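Local coordinates for hypothetical protein Atu2684 (Agrobacterium tumefaciens, PDB 2AXO) that is of unknown function but contains a thioredoxin-like domain with a disulfide-bonded CxxC pair, consistent with a role in thiol-disulfide chemistry, at residues V45-S51 and V74-V80. Numbering follows the deposited sequence.
Sequences VVELFTS and VGLSYHV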
loop_
_atom_site.group_PDB
_atom_site.type_symbol
_atom_site.label_atom_id
_atom_site.label_comp_id
_atom_site.label_asym_id
_atom_site.label_seq_id
_atom_site.Cartn_x
_atom_site.Cartn_y
_atom_site.Cartn_z
ATOM N N VAL A 45 -13.577 19.207 -3.325
ATOM C CA VAL A 45 -13.358 18.130 -2.372
ATOM C C VAL A 45 -11.873 17.863 -2.153
ATOM O O VAL A 45 -11.099 17.747 -3.108
ATOM C CB VAL A 45 -14.032 16.828 -2.856
ATOM C CG1 VAL A 45 -13.734 15.686 -1.889
ATOM C CG2 VAL A 45 -15.534 17.044 -2.971
ATOM N N VAL A 46 -11.478 17.777 -0.886
ATOM C CA VAL A 46 -10.088 17.499 -0.542
ATOM C C VAL A 46 -10.023 16.247 0.325
ATOM O O VAL A 46 -10.491 16.245 1.454
ATOM C CB VAL A 46 -9.447 18.685 0.223
ATOM C CG1 VAL A 46 -8.027 18.325 0.657
ATOM C CG2 VAL A 46 -9.424 19.915 -0.672
ATOM N N GLU A 47 -9.453 15.183 -0.231
ATOM C CA GLU A 47 -9.316 13.921 0.469
ATOM C C GLU A 47 -7.856 13.693 0.791
ATOM O O GLU A 47 -7.039 13.471 -0.099
ATOM C CB GLU A 47 -9.841 12.781 -0.398
ATOM C CG GLU A 47 -11.333 12.843 -0.610
ATOM C CD GLU A 47 -11.820 11.796 -1.582
ATOM O OE1 GLU A 47 -11.528 11.933 -2.785
ATOM O OE2 GLU A 47 -12.476 10.835 -1.127
ATOM N N LEU A 48 -7.536 13.756 2.077
ATOM C CA LEU A 48 -6.167 13.582 2.534
ATOM C C LEU A 48 -5.886 12.182 3.053
ATOM O O LEU A 48 -6.619 11.662 3.897
ATOM C CB LEU A 48 -5.880 14.591 3.647
ATOM C CG LEU A 48 -4.569 14.447 4.419
ATOM C CD1 LEU A 48 -3.402 14.888 3.545
ATOM C CD2 LEU A 48 -4.641 15.294 5.683
ATOM N N PHE A 49 -4.826 11.570 2.537
ATOM C CA PHE A 49 -4.415 10.252 2.998
ATOM C C PHE A 49 -3.230 10.541 3.901
ATOM O O PHE A 49 -2.239 11.145 3.485
ATOM C CB PHE A 49 -4.056 9.354 1.815
ATOM C CG PHE A 49 -5.243 9.036 0.955
ATOM C CD1 PHE A 49 -5.667 9.928 -0.028
ATOM C CD2 PHE A 49 -6.020 7.909 1.217
ATOM C CE1 PHE A 49 -6.854 9.708 -0.733
ATOM C CE2 PHE A 49 -7.205 7.680 0.520
ATOM C CZ PHE A 49 -7.625 8.581 -0.455
ATOM N N THR A 50 -3.360 10.120 5.154
ATOM C CA THR A 50 -2.358 10.403 6.168
ATOM C C THR A 50 -2.275 9.255 7.167
ATOM O O THR A 50 -2.854 8.201 6.953
ATOM C CB THR A 50 -2.767 11.700 6.913
ATOM O OG1 THR A 50 -1.822 12.007 7.943
ATOM C CG2 THR A 50 -4.161 11.534 7.521
ATOM N N SER A 51 -1.540 9.468 8.253
ATOM C CA SER A 51 -1.400 8.467 9.305
ATOM C C SER A 51 -0.636 9.066 10.472
ATOM O O SER A 51 0.231 9.921 10.285
ATOM C CB SER A 51 -0.656 7.225 8.801
ATOM O OG SER A 51 -0.437 6.316 9.870
ATOM N N VAL A 74 -15.122 20.361 1.052
ATOM C CA VAL A 74 -15.576 19.141 1.703
ATOM C C VAL A 74 -14.258 18.444 1.999
ATOM O O VAL A 74 -13.590 17.962 1.083
ATOM C CB VAL A 74 -16.423 18.267 0.749
ATOM C CG1 VAL A 74 -16.587 16.869 1.330
ATOM C CG2 VAL A 74 -17.794 18.913 0.533
ATOM N N GLY A 75 -13.873 18.421 3.271
ATOM C CA GLY A 75 -12.612 17.818 3.652
ATOM C C GLY A 75 -12.742 16.489 4.357
ATOM O O GLY A 75 -13.566 16.317 5.252
ATOM N N LEU A 76 -11.905 15.544 3.945
ATOM C CA LEU A 76 -11.909 14.208 4.515
ATOM C C LEU A 76 -10.499 13.722 4.774
ATOM O O LEU A 76 -9.588 13.991 3.994
ATOM C CB LEU A 76 -12.580 13.237 3.554
ATOM C CG LEU A 76 -14.058 13.504 3.275
ATOM C CD1 LEU A 76 -14.479 12.718 2.057
ATOM C CD2 LEU A 76 -14.894 13.118 4.492
ATOM N N SER A 77 -10.330 12.995 5.868
ATOM C CA SER A 77 -9.035 12.436 6.213
ATOM C C SER A 77 -9.140 10.910 6.225
ATOM O O SER A 77 -9.965 10.344 6.942
ATOM C CB SER A 77 -8.590 12.930 7.587
ATOM O OG SER A 77 -7.363 12.332 7.946
ATOM N N TYR A 78 -8.317 10.257 5.408
ATOM C CA TYR A 78 -8.294 8.799 5.338
ATOM C C TYR A 78 -6.984 8.270 5.910
ATOM O O TYR A 78 -5.940 8.369 5.266
ATOM C CB TYR A 78 -8.397 8.297 3.896
ATOM C CG TYR A 78 -9.687 8.626 3.184
ATOM C CD1 TYR A 78 -9.865 9.859 2.562
ATOM C CD2 TYR A 78 -10.721 7.693 3.110
ATOM C CE1 TYR A 78 -11.042 10.156 1.882
ATOM C CE2 TYR A 78 -11.904 7.980 2.435
ATOM C CZ TYR A 78 -12.057 9.211 1.823
ATOM O OH TYR A 78 -13.221 9.507 1.157
ATOM N N HIS A 79 -7.031 7.700 7.108
ATOM C CA HIS A 79 -5.821 7.155 7.710
ATOM C C HIS A 79 -5.468 5.827 7.052
ATOM O O HIS A 79 -6.270 4.892 7.059
ATOM C CB HIS A 79 -6.011 6.961 9.215
ATOM C CG HIS A 79 -6.011 8.241 9.993
ATOM N ND1 HIS A 79 -7.008 9.185 9.877
ATOM C CD2 HIS A 79 -5.128 8.734 10.894
ATOM C CE1 HIS A 79 -6.741 10.205 10.675
ATOM N NE2 HIS A 79 -5.606 9.956 11.302
ATOM N N VAL A 80 -4.269 5.755 6.478
ATOM C CA VAL A 80 -3.797 4.542 5.809
ATOM C C VAL A 80 -3.178 3.572 6.812
ATOM O O VAL A 80 -2.736 3.974 7.886
ATOM C CB VAL A 80 -2.765 4.883 4.710
ATOM C CG1 VAL A 80 -3.435 5.712 3.627
ATOM C CG2 VAL A 80 -1.583 5.639 5.309
HETATM O O HOH W 1 -0.781 3.374 9.531
#
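Val45 pairs with Val74 at the start of two parallel strands, 45-50 and 74-79, whose axes run 21° apart and approach to 4.6 Å. Six backbone hydrogen bonds join the segments, from Val46 N to Val74 O through Val80 N to Thr50 O. Helix 58-70 connects the strands, which gives the beta-alpha-beta unit of the thioredoxin-like fold. Strand 45-50 also pairs with strand 117-120, so it lies inside the mixed sheet. It leads into the Cys54-Cys57 disulfide loop.

Val45, Glu47, Phe49, Val74, Leu76 and Tyr78 share one face of the sheet. Phe49 and Tyr78 lie side by side with nearly parallel planes, 14° apart. The offset is large: little of one ring covers the other, with centroids 5.0 Å apart. Phe49 CD2 lies 3.6 Å from Tyr78 CB, and Tyr78 CD1 lies over one face of the Phe49 ring, toward its rim. Val80 CG1 lies at the edge of the Phe49 ring, near its plane. Glu47 CG is anti to its carbonyl carbon (chi1 -67°), and the chain extends past Tyr78 CE1. Its OE2 reaches Tyr78 OH at 2.7 Å in a weak hydrogen bond. The stronger partner of this buried carboxylate is Arg100 of helix 95-107, whose salt bridge with OE2 probably stabilises the negative charge.

On the other face, Thr50 OG1 bonds to Asp61 OD1, while Thr50 CG2 stands 4.2 Å from the centroid of the His79 ring in a CH-pi contact over its centre. Ser51 OG hydrogen-bonds Gly53 N and a water, which donates to Val80 O at 2.6 Å.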